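Local coordinates for protein alpha-galactosidase 1 (Saccharomyces cerevisiae, PDB 3LRK) that hydrolyses terminal, non-reducing alpha-D-galactose residues from alpha-D-galactosides such as galactose oligosaccharides, galactomannans and galactolipids, at residues Ala53-Leu61 / Ile409-Thr417; Lys62-Asp73 / Leu103-Tyr113. The protein carries 1 engineered substitution. All coordinates share one frame; numbering follows the deposited sequence.

Interaction 1 of 2, residues Ala53-Leu61 / Ile409-Thr417; sequences ADRISDLGL and ILGRNKTAT. With NAG (2-acetamido-2-deoxy-beta-D-glucopyranose), chain C.
R55 meets the carbonyl of L410 where two helix C-termini come together: helix 46-58 of the TIM barrel and helix 403-410 of the C-terminal domain, each closed by a Schellman motif, with G60 and R412 in the positive-phi positions. The polar part of the contact is a single fork. R55 NH1 and R55 NH2 both donate to L410 O, each at 3.0 Å, and the acceptor lies in the guanidinium plane, so one backbone oxygen at a helix end is gripped end-on by two nitrogens. The bonds are moderately bent, 147° at NH1. R55 reaches this place because its CG stands anti to the backbone N (chi1 175°) and the chain then bends at chi2, while NE donates to V296 O and so further fixes the plane of the group. An alanine here removes both donors and would probably leave L410 O without its mates and L410 CD2 and L59 CD2 less well packed.

Like charges form a second layer. R412 NH2 lies over one face of the R55 guanidinium, displaced toward its rim, the two planes 30° apart and the NH1 atoms of R55 and R412 3.5 Å from each other; these are two donors of like charge, and the nearby carboxylate of D58 may ease the repulsion. L59 CD2 covers the opposite face of the R55 group near its rim.

The apolar part continues from L59, whose CD2 touches I409 CG2 and L410 CD2, both at 3.9 Å. Y304 of helix 301-307 packs against I409, L410 and A416 and donates its hydroxyl to L59 O. Beside G60, the methyl of A416 points at the turn, its CB 3.2 Å from L59 O.

Interaction 2 of 2, residues Lys62-Asp73 / Leu103-Tyr113; sequences KDMGYKYIILDD and LHNNSFLFGMY. With NAG (2-acetamido-2-deoxy-beta-D-glucopyranose), chain D; NAG (2-acetamido-2-deoxy-beta-D-glucopyranose), chain C.
K62 lies across F108 and ends on N106. Its CD sits over the ring face, a CH-pi contact 3.6 Å from the ring centroid, and the bend at chi3 (82°) carries NZ on to N106 O at 2.8 Å, from above the carbonyl plane; S57 OG is a second partner of NZ.

Between the parallel strands the backbone is paired in sequence: L109 N to K67 O, I69 N to L109 O, G111 N to I69 O and L71 N to G111 O. The first three are nearly straight, the last more bent at 155°. Beyond them a water bridges L71 O, 2.8 Å away, and more weakly Y113 N. Y66 O, at the edge of the F108 ring, is buried without a partner.

At the C-terminal ends, the substrate-binding D72 and D73 meet Y113, with D72 OD2 over one ring face. D72 is salt-bridged to K147, D73 bonds T120 and A122 N, and Y113 OH bonds the nucleophile D149. At the other end D63 OD2 accepts from N2 of one NAG, and N105 carries another.

In the TIM barrel, strand 68-70 runs between 32-35 and 109-115, with helices 46-58 and 96-105 packed outside against I69, L71 and F110.

Both interactions are largely buried, but they belong to different levels of the fold. Interaction 2 lies within the barrel and joins neighbouring strands by regular backbone pairing between a glycosylated end and the substrate-binding end. Interaction 1, farther from the centre of the chain and away from the active site, joins barrel to C-terminal domain through side-chain donors, methyl groups and helix ends, with an exposed arginine at its margin. Helix 46-58 leads through the turn at G60 into the 62-73 segment, and the two contacts touch nearby, where A53 of that helix packs on F108. The same NAG residue touches T417 in interaction 1 and D63 in interaction 2.

Interaction 1 of 2, residues Ala53-Leu61 / Ile409-Thr417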
loop_
_atom_site.group_PDB
_atom_site.type_symbol
_atom_site.label_atom_id
_atom_site.label_comp_id
_atom_site.label_asym_id
_atom_site.label_seq_id
_atom_site.Cartn_x
_atom_site.Cartn_y
_atom_site.Cartn_z
ATOM N N ALA A 53 11.577 6.712 -42.696
ATOM C CA ALA A 53 11.381 5.353 -43.153
ATOM C C ALA A 53 12.367 5.011 -44.271
ATOM O O ALA A 53 12.931 3.924 -44.273
ATOM C CB ALA A 53 9.946 5.149 -43.617
ATOM N N ASP A 54 12.565 5.940 -45.211
ATOM C CA ASP A 54 13.549 5.761 -46.293
ATOM C C ASP A 54 14.940 5.527 -45.716
ATOM O O ASP A 54 15.659 4.632 -46.163
ATOM C CB ASP A 54 13.582 6.982 -47.226
ATOM C CG ASP A 54 12.404 7.030 -48.199
ATOM O OD1 ASP A 54 11.587 6.085 -48.256
ATOM O OD2 ASP A 54 12.303 8.029 -48.929
ATOM N N ARG A 55 15.305 6.338 -44.723
ATOM C CA ARG A 55 16.599 6.243 -44.037
ATOM C C ARG A 55 16.752 4.918 -43.290
ATOM O O ARG A 55 17.800 4.293 -43.369
ATOM C CB ARG A 55 16.786 7.435 -43.088
ATOM C CG ARG A 55 18.045 7.425 -42.213
ATOM C CD ARG A 55 19.323 7.678 -43.005
ATOM N NE ARG A 55 20.394 8.216 -42.161
ATOM C CZ ARG A 55 21.654 8.409 -42.558
ATOM N NH1 ARG A 55 22.042 8.091 -43.791
ATOM N NH2 ARG A 55 22.536 8.917 -41.708
ATOM N N ILE A 56 15.703 4.481 -42.587
ATOM C CA ILE A 56 15.744 3.203 -41.852
ATOM C C ILE A 56 15.881 2.021 -42.812
ATOM O O ILE A 56 16.606 1.063 -42.535
ATOM C CB ILE A 56 14.519 3.045 -40.897
ATOM C CG1 ILE A 56 14.629 4.069 -39.756
ATOM C CG2 ILE A 56 14.418 1.617 -40.338
ATOM C CD1 ILE A 56 13.451 4.092 -38.811
ATOM N N SER A 57 15.181 2.099 -43.939
ATOM C CA SER A 57 15.355 1.135 -45.021
ATOM C C SER A 57 16.803 1.137 -45.550
ATOM O O SER A 57 17.457 0.084 -45.589
ATOM C CB SER A 57 14.361 1.414 -46.156
ATOM O OG SER A 57 14.363 0.356 -47.096
ATOM N N ASP A 58 17.296 2.316 -45.936
ATOM C CA ASP A 58 18.618 2.434 -46.587
ATOM C C ASP A 58 19.777 2.040 -45.668
ATOM O O ASP A 58 20.773 1.475 -46.134
ATOM C CB ASP A 58 18.839 3.837 -47.171
ATOM C CG ASP A 58 17.911 4.148 -48.332
ATOM O OD1 ASP A 58 17.366 3.208 -48.959
ATOM O OD2 ASP A 58 17.727 5.352 -48.625
ATOM N N LEU A 59 19.636 2.305 -44.367
ATOM C CA LEU A 59 20.637 1.867 -43.377
ATOM C C LEU A 59 20.614 0.358 -43.115
ATOM O O LEU A 59 21.450 -0.157 -42.371
ATOM C CB LEU A 59 20.506 2.647 -42.054
ATOM C CG LEU A 59 20.735 4.166 -42.090
ATOM C CD1 LEU A 59 20.453 4.785 -40.718
ATOM C CD2 LEU A 59 22.146 4.545 -42.588
ATOM N N GLY A 60 19.661 -0.345 -43.721
ATOM C CA GLY A 60 19.558 -1.798 -43.572
ATOM C C GLY A 60 18.962 -2.190 -42.230
ATOM O O GLY A 60 18.980 -3.356 -41.854
ATOM N N LEU A 61 18.444 -1.198 -41.504
ATOM C CA LEU A 61 17.828 -1.430 -40.195
ATOM C C LEU A 61 16.445 -2.063 -40.319
ATOM O O LEU A 61 16.071 -2.912 -39.502
ATOM C CB LEU A 61 17.786 -0.138 -39.377
ATOM C CG LEU A 61 19.146 0.330 -38.836
ATOM C CD1 LEU A 61 19.007 1.639 -38.086
ATOM C CD2 LEU A 61 19.797 -0.738 -37.946
ATOM N N ILE A 409 28.730 4.342 -43.784
ATOM C CA ILE A 409 27.342 3.994 -44.126
ATOM C C ILE A 409 26.406 5.181 -43.874
ATOM O O ILE A 409 25.601 5.530 -44.739
ATOM C CB ILE A 409 26.838 2.738 -43.376
ATOM C CG1 ILE A 409 27.588 1.485 -43.857
ATOM C CG2 ILE A 409 25.322 2.559 -43.585
ATOM C CD1 ILE A 409 27.557 0.322 -42.873
ATOM N N LEU A 410 26.528 5.802 -42.701
ATOM C CA LEU A 410 25.692 6.957 -42.349
ATOM C C LEU A 410 25.886 8.158 -43.273
ATOM O O LEU A 410 24.943 8.912 -43.514
ATOM C CB LEU A 410 25.925 7.386 -40.901
ATOM C CG LEU A 410 25.430 6.429 -39.813
ATOM C CD1 LEU A 410 26.121 6.762 -38.507
ATOM C CD2 LEU A 410 23.906 6.451 -39.673
ATOM N N GLY A 411 27.111 8.330 -43.772
ATOM C CA GLY A 411 27.440 9.429 -44.692
ATOM C C GLY A 411 27.125 9.127 -46.147
ATOM O O GLY A 411 27.469 9.914 -47.041
ATOM N N ARG A 412 26.468 7.986 -46.374
ATOM C CA ARG A 412 26.059 7.505 -47.703
ATOM C C ARG A 412 27.235 7.268 -48.661
ATOM O O ARG A 412 27.103 7.412 -49.877
ATOM C CB ARG A 412 25.003 8.426 -48.337
ATOM C CG ARG A 412 23.810 8.730 -47.444
ATOM C CD ARG A 412 23.026 9.917 -47.971
ATOM N NE ARG A 412 22.603 10.807 -46.890
ATOM C CZ ARG A 412 21.458 10.699 -46.221
ATOM N NH1 ARG A 412 20.592 9.734 -46.514
ATOM N NH2 ARG A 412 21.178 11.563 -45.254
ATOM N N ASN A 413 28.382 6.895 -48.104
ATOM C CA ASN A 413 29.548 6.545 -48.903
ATOM C C ASN A 413 29.711 5.030 -49.052
ATOM O O ASN A 413 30.349 4.555 -49.999
ATOM C CB ASN A 413 30.809 7.203 -48.328
ATOM C CG ASN A 413 30.835 8.716 -48.561
ATOM O OD1 ASN A 413 30.767 9.187 -49.702
ATOM N ND2 ASN A 413 30.938 9.481 -47.476
ATOM N N LYS A 414 29.120 4.290 -48.112
ATOM C CA LYS A 414 29.072 2.826 -48.140
ATOM C C LYS A 414 27.639 2.329 -47.969
ATOM O O LYS A 414 26.835 2.969 -47.292
ATOM C CB LYS A 414 29.949 2.233 -47.037
ATOM C CG LYS A 414 31.400 2.047 -47.435
ATOM C CD LYS A 414 32.135 1.115 -46.487
ATOM C CE LYS A 414 33.560 0.876 -46.971
ATOM N NZ LYS A 414 34.274 -0.138 -46.144
ATOM N N THR A 415 27.327 1.192 -48.589
ATOM C CA THR A 415 26.014 0.560 -48.437
ATOM C C THR A 415 26.031 -0.413 -47.262
ATOM O O THR A 415 27.059 -1.039 -46.979
ATOM C CB THR A 415 25.572 -0.215 -49.704
ATOM O OG1 THR A 415 26.521 -1.255 -49.989
ATOM C CG2 THR A 415 25.450 0.725 -50.904
ATOM N N ALA A 416 24.890 -0.535 -46.586
ATOM C CA ALA A 416 24.743 -1.479 -45.474
ATOM C C ALA A 416 24.590 -2.918 -45.964
ATOM O O ALA A 416 24.874 -3.861 -45.220
ATOM C CB ALA A 416 23.573 -1.086 -44.591
ATOM N N THR A 417 24.141 -3.076 -47.210
ATOM C CA THR A 417 23.977 -4.395 -47.834
ATOM C C THR A 417 25.296 -5.173 -47.804
ATOM O O THR A 417 26.346 -4.641 -48.174
ATOM C CB THR A 417 23.462 -4.268 -49.291
ATOM O OG1 THR A 417 22.342 -3.373 -49.329
ATOM C CG2 THR A 417 23.040 -5.623 -49.852
HETATM C C1 NAG C . 17.371 -7.999 -47.571
HETATM C C2 NAG C . 17.608 -6.781 -48.471
HETATM C C3 NAG C . 16.363 -6.345 -49.249
HETATM C C4 NAG C . 15.489 -7.481 -49.795
HETATM C C5 NAG C . 15.608 -8.796 -49.005
HETATM C C6 NAG C . 15.344 -9.976 -49.935
HETATM C C7 NAG C . 19.360 -5.287 -47.686
HETATM C C8 NAG C . 19.650 -3.922 -47.141
HETATM N N2 NAG C . 18.083 -5.654 -47.694
HETATM O O3 NAG C . 16.760 -5.517 -50.324
HETATM O O4 NAG C . 14.136 -7.046 -49.736
HETATM O O5 NAG C . 16.877 -9.021 -48.404
HETATM O O6 NAG C . 14.901 -11.071 -49.170
HETATM O O7 NAG C . 20.269 -6.006 -48.094
#

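Interaction 2 of 2, residues Lys62-Asp73 / Leu103-Tyr113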
loop_
_atom_site.group_PDB
_atom_site.type_symbol
_atom_site.label_atom_id
_atom_site.label_comp_id
_atom_site.label_asym_id
_atom_site.label_seq_id
_atom_site.Cartn_x
_atom_site.Cartn_y
_atom_site.Cartn_z
ATOM N N LYS A 62 15.705 -1.670 -41.358
ATOM C CA LYS A 62 14.415 -2.298 -41.676
ATOM C C LYS A 62 14.559 -3.815 -41.822
ATOM O O LYS A 62 13.806 -4.582 -41.214
ATOM C CB LYS A 62 13.812 -1.698 -42.949
ATOM C CG LYS A 62 12.466 -2.321 -43.372
ATOM C CD LYS A 62 12.040 -1.856 -44.774
ATOM C CE LYS A 62 12.736 -2.662 -45.876
ATOM N NZ LYS A 62 12.506 -2.080 -47.227
ATOM N N ASP A 63 15.540 -4.247 -42.614
ATOM C CA ASP A 63 15.716 -5.677 -42.861
ATOM C C ASP A 63 16.380 -6.433 -41.705
ATOM O O ASP A 63 16.544 -7.660 -41.775
ATOM C CB ASP A 63 16.429 -5.919 -44.196
ATOM C CG ASP A 63 15.562 -5.557 -45.387
ATOM O OD1 ASP A 63 14.480 -6.154 -45.539
ATOM O OD2 ASP A 63 15.961 -4.679 -46.181
ATOM N N MET A 64 16.741 -5.711 -40.642
ATOM C CA MET A 64 17.155 -6.347 -39.383
ATOM C C MET A 64 15.944 -6.634 -38.489
ATOM O O MET A 64 16.042 -7.375 -37.509
ATOM C CB MET A 64 18.181 -5.501 -38.623
ATOM C CG MET A 64 19.491 -5.266 -39.368
ATOM S SD MET A 64 20.884 -4.873 -38.289
ATOM C CE MET A 64 21.160 -6.474 -37.521
ATOM N N GLY A 65 14.808 -6.039 -38.838
ATOM C CA GLY A 65 13.562 -6.306 -38.142
ATOM C C GLY A 65 12.877 -5.051 -37.645
ATOM O O GLY A 65 11.736 -5.123 -37.199
ATOM N N TYR A 66 13.562 -3.909 -37.728
ATOM C CA TYR A 66 12.987 -2.614 -37.305
ATOM C C TYR A 66 11.946 -2.127 -38.315
ATOM O O TYR A 66 12.209 -1.236 -39.139
ATOM C CB TYR A 66 14.070 -1.550 -37.119
ATOM C CG TYR A 66 15.097 -1.817 -36.032
ATOM C CD1 TYR A 66 14.841 -1.494 -34.689
ATOM C CD2 TYR A 66 16.344 -2.362 -36.347
ATOM C CE1 TYR A 66 15.818 -1.721 -33.685
ATOM C CE2 TYR A 66 17.312 -2.595 -35.355
ATOM C CZ TYR A 66 17.045 -2.272 -34.036
ATOM O OH TYR A 66 18.019 -2.494 -33.081
ATOM N N LYS A 67 10.756 -2.708 -38.236
ATOM C CA LYS A 67 9.769 -2.583 -39.313
ATOM C C LYS A 67 8.531 -1.752 -39.006
ATOM O O LYS A 67 7.819 -1.349 -39.925
ATOM C CB LYS A 67 9.376 -3.973 -39.834
ATOM C CG LYS A 67 10.432 -4.534 -40.793
ATOM C CD LYS A 67 10.080 -5.910 -41.317
ATOM C CE LYS A 67 11.121 -6.371 -42.316
ATOM N NZ LYS A 67 10.698 -7.654 -42.975
ATOM N N TYR A 68 8.273 -1.513 -37.722
ATOM C CA TYR A 68 7.162 -0.650 -37.320
ATOM C C TYR A 68 7.606 0.812 -37.290
ATOM O O TYR A 68 8.494 1.184 -36.517
ATOM C CB TYR A 68 6.595 -1.074 -35.955
ATOM C CG TYR A 68 5.760 -2.327 -36.001
ATOM C CD1 TYR A 68 4.464 -2.304 -36.513
ATOM C CD2 TYR A 68 6.257 -3.536 -35.519
ATOM C CE1 TYR A 68 3.685 -3.465 -36.555
ATOM C CE2 TYR A 68 5.491 -4.701 -35.557
ATOM C CZ TYR A 68 4.208 -4.655 -36.071
ATOM O OH TYR A 68 3.454 -5.799 -36.110
ATOM N N ILE A 69 7.017 1.611 -38.175
ATOM C CA ILE A 69 7.177 3.069 -38.179
ATOM C C ILE A 69 6.005 3.649 -37.398
ATOM O O ILE A 69 4.855 3.686 -37.891
ATOM C CB ILE A 69 7.211 3.645 -39.634
ATOM C CG1 ILE A 69 8.352 3.009 -40.448
ATOM C CG2 ILE A 69 7.309 5.185 -39.616
ATOM C CD1 ILE A 69 9.770 3.201 -39.836
ATOM N N ILE A 70 6.290 4.070 -36.169
ATOM C CA ILE A 70 5.231 4.450 -35.237
ATOM C C ILE A 70 5.125 5.963 -35.082
ATOM O O ILE A 70 5.990 6.606 -34.487
ATOM C CB ILE A 70 5.403 3.793 -33.841
ATOM C CG1 ILE A 70 5.595 2.277 -33.959
ATOM C CG2 ILE A 70 4.198 4.126 -32.943
ATOM C CD1 ILE A 70 6.354 1.659 -32.766
ATOM N N LEU A 71 4.047 6.505 -35.635
ATOM C CA LEU A 71 3.695 7.909 -35.503
ATOM C C LEU A 71 3.061 8.081 -34.127
ATOM O O LEU A 71 2.093 7.386 -33.797
ATOM C CB LEU A 71 2.702 8.314 -36.592
ATOM C CG LEU A 71 2.088 9.726 -36.539
ATOM C CD1 LEU A 71 3.125 10.807 -36.806
ATOM C CD2 LEU A 71 0.924 9.838 -37.495
ATOM N N ASP A 72 3.610 9.002 -33.341
ATOM C CA ASP A 72 3.170 9.225 -31.962
ATOM C C ASP A 72 2.083 10.315 -31.899
ATOM O O ASP A 72 1.249 10.407 -32.796
ATOM C CB ASP A 72 4.392 9.541 -31.079
ATOM C CG ASP A 72 4.223 9.070 -29.631
ATOM O OD1 ASP A 72 4.533 7.899 -29.323
ATOM O OD2 ASP A 72 3.790 9.888 -28.795
ATOM N N ASP A 73 2.086 11.114 -30.831
ATOM C CA ASP A 73 1.033 12.091 -30.508
ATOM C C ASP A 73 0.991 13.263 -31.512
ATOM O O ASP A 73 1.846 13.359 -32.393
ATOM C CB ASP A 73 1.300 12.620 -29.086
ATOM C CG ASP A 73 0.035 13.084 -28.339
ATOM O OD1 ASP A 73 -1.031 13.358 -28.943
ATOM O OD2 ASP A 73 0.125 13.171 -27.097
ATOM N N LEU A 103 4.368 3.350 -46.753
ATOM C CA LEU A 103 5.093 2.468 -45.841
ATOM C C LEU A 103 5.019 1.004 -46.281
ATOM O O LEU A 103 6.050 0.336 -46.380
ATOM C CB LEU A 103 4.633 2.657 -44.380
ATOM C CG LEU A 103 4.966 4.039 -43.783
ATOM C CD1 LEU A 103 4.319 4.248 -42.406
ATOM C CD2 LEU A 103 6.471 4.257 -43.692
ATOM N N HIS A 104 3.810 0.522 -46.566
ATOM C CA HIS A 104 3.608 -0.864 -46.988
ATOM C C HIS A 104 4.332 -1.178 -48.302
ATOM O O HIS A 104 4.857 -2.277 -48.481
ATOM C CB HIS A 104 2.110 -1.181 -47.109
ATOM C CG HIS A 104 1.375 -1.112 -45.801
ATOM N ND1 HIS A 104 0.027 -0.830 -45.716
ATOM C CD2 HIS A 104 1.809 -1.265 -44.528
ATOM C CE1 HIS A 104 -0.342 -0.831 -44.446
ATOM N NE2 HIS A 104 0.721 -1.095 -43.705
ATOM N N ASN A 105 4.368 -0.203 -49.204
ATOM C CA ASN A 105 5.083 -0.354 -50.476
ATOM C C ASN A 105 6.603 -0.447 -50.331
ATOM O O ASN A 105 7.290 -0.853 -51.271
ATOM C CB ASN A 105 4.688 0.747 -51.465
ATOM C CG ASN A 105 3.292 0.538 -52.052
ATOM O OD1 ASN A 105 2.528 -0.318 -51.589
ATOM N ND2 ASN A 105 2.950 1.346 -53.065
ATOM N N ASN A 106 7.126 -0.081 -49.161
ATOM C CA ASN A 106 8.541 -0.305 -48.847
ATOM C C ASN A 106 8.731 -1.361 -47.749
ATOM O O ASN A 106 9.762 -1.393 -47.074
ATOM C CB ASN A 106 9.239 1.016 -48.488
ATOM C CG ASN A 106 10.763 0.954 -48.651
ATOM O OD1 ASN A 106 11.320 0.012 -49.227
ATOM N ND2 ASN A 106 11.439 1.974 -48.136
ATOM N N SER A 107 7.735 -2.231 -47.602
ATOM C CA SER A 107 7.771 -3.374 -46.673
ATOM C C SER A 107 7.876 -2.952 -45.206
ATOM O O SER A 107 8.457 -3.666 -44.380
ATOM C CB SER A 107 8.889 -4.364 -47.040
ATOM O OG SER A 107 8.685 -4.885 -48.342
ATOM N N PHE A 108 7.329 -1.779 -44.897
ATOM C CA PHE A 108 7.194 -1.324 -43.517
ATOM C C PHE A 108 5.787 -1.610 -42.996
ATOM O O PHE A 108 4.856 -1.831 -43.775
ATOM C CB PHE A 108 7.458 0.183 -43.408
ATOM C CG PHE A 108 8.918 0.559 -43.355
ATOM C CD1 PHE A 108 9.513 1.229 -44.426
ATOM C CD2 PHE A 108 9.688 0.257 -42.241
ATOM C CE1 PHE A 108 10.859 1.587 -44.392
ATOM C CE2 PHE A 108 11.035 0.610 -42.187
ATOM C CZ PHE A 108 11.624 1.283 -43.271
ATOM N N LEU A 109 5.644 -1.580 -41.674
ATOM C CA LEU A 109 4.342 -1.588 -41.035
ATOM C C LEU A 109 4.111 -0.220 -40.365
ATOM O O LEU A 109 5.068 0.434 -39.953
ATOM C CB LEU A 109 4.243 -2.745 -40.028
ATOM C CG LEU A 109 4.249 -4.146 -40.670
ATOM C CD1 LEU A 109 4.190 -5.255 -39.589
ATOM C CD2 LEU A 109 3.077 -4.294 -41.680
ATOM N N PHE A 110 2.851 0.197 -40.276
ATOM C CA PHE A 110 2.495 1.556 -39.840
ATOM C C PHE A 110 1.839 1.526 -38.455
ATOM O O PHE A 110 0.846 0.827 -38.247
ATOM C CB PHE A 110 1.557 2.190 -40.877
ATOM C CG PHE A 110 1.143 3.623 -40.569
ATOM C CD1 PHE A 110 2.024 4.519 -39.957
ATOM C CD2 PHE A 110 -0.118 4.075 -40.936
ATOM C CE1 PHE A 110 1.646 5.837 -39.693
ATOM C CE2 PHE A 110 -0.508 5.403 -40.679
ATOM C CZ PHE A 110 0.385 6.277 -40.058
ATOM N N GLY A 111 2.425 2.271 -37.521
ATOM C CA GLY A 111 1.869 2.430 -36.181
ATOM C C GLY A 111 1.306 3.826 -35.971
ATOM O O GLY A 111 1.830 4.814 -36.504
ATOM N N MET A 112 0.218 3.898 -35.210
ATOM C CA MET A 112 -0.398 5.173 -34.825
ATOM C C MET A 112 -0.627 5.220 -33.314
ATOM O O MET A 112 -0.321 4.263 -32.606
ATOM C CB MET A 112 -1.687 5.436 -35.616
ATOM C CG MET A 112 -1.401 6.033 -37.002
ATOM S SD MET A 112 -2.806 6.725 -37.874
ATOM C CE MET A 112 -3.018 8.267 -36.994
ATOM N N TYR A 113 -1.148 6.343 -32.832
ATOM C CA TYR A 113 -1.206 6.617 -31.402
ATOM C C TYR A 113 -2.559 7.206 -30.973
ATOM O O TYR A 113 -3.155 8.030 -31.672
ATOM C CB TYR A 113 -0.045 7.552 -31.020
ATOM C CG TYR A 113 -0.152 8.189 -29.647
ATOM C CD1 TYR A 113 -0.918 9.341 -29.455
ATOM C CD2 TYR A 113 0.538 7.658 -28.546
ATOM C CE1 TYR A 113 -1.033 9.927 -28.204
ATOM C CE2 TYR A 113 0.436 8.252 -27.285
ATOM C CZ TYR A 113 -0.352 9.386 -27.125
ATOM O OH TYR A 113 -0.478 9.995 -25.884
HETATM C C1 NAG D . 1.743 0.955 -53.764
HETATM C C2 NAG D . 1.236 2.192 -54.499
HETATM C C3 NAG D . -0.046 1.861 -55.267
HETATM C C4 NAG D . 0.140 0.635 -56.168
HETATM C C5 NAG D . 0.832 -0.502 -55.417
HETATM C C6 NAG D . 1.282 -1.602 -56.375
HETATM C C7 NAG D . 1.953 4.223 -53.315
HETATM C C8 NAG D . 1.516 5.399 -52.494
HETATM N N2 NAG D . 1.019 3.307 -53.588
HETATM O O3 NAG D . -0.445 2.970 -56.040
HETATM O O4 NAG D . -1.118 0.194 -56.654
HETATM O O5 NAG D . 1.987 -0.056 -54.724
HETATM O O6 NAG D . 1.419 -2.773 -55.600
HETATM O O7 NAG D . 3.122 4.132 -53.695
HETATM C C1 NAG C . 17.371 -7.999 -47.571
HETATM C C2 NAG C . 17.608 -6.781 -48.471
HETATM C C3 NAG C . 16.363 -6.345 -49.249
HETATM C C4 NAG C . 15.489 -7.481 -49.795
HETATM C C5 NAG C . 15.608 -8.796 -49.005
HETATM C C6 NAG C . 15.344 -9.976 -49.935
HETATM C C7 NAG C . 19.360 -5.287 -47.686
HETATM C C8 NAG C . 19.650 -3.922 -47.141
HETATM N N2 NAG C . 18.083 -5.654 -47.694
HETATM O O3 NAG C . 16.760 -5.517 -50.324
HETATM O O4 NAG C . 14.136 -7.046 -49.736
HETATM O O5 NAG C . 16.877 -9.021 -48.404
HETATM O O6 NAG C . 14.901 -11.071 -49.170
HETATM O O7 NAG C . 20.269 -6.006 -48.094
HETATM O O HOH W 1 -0.408 8.353 -34.621
#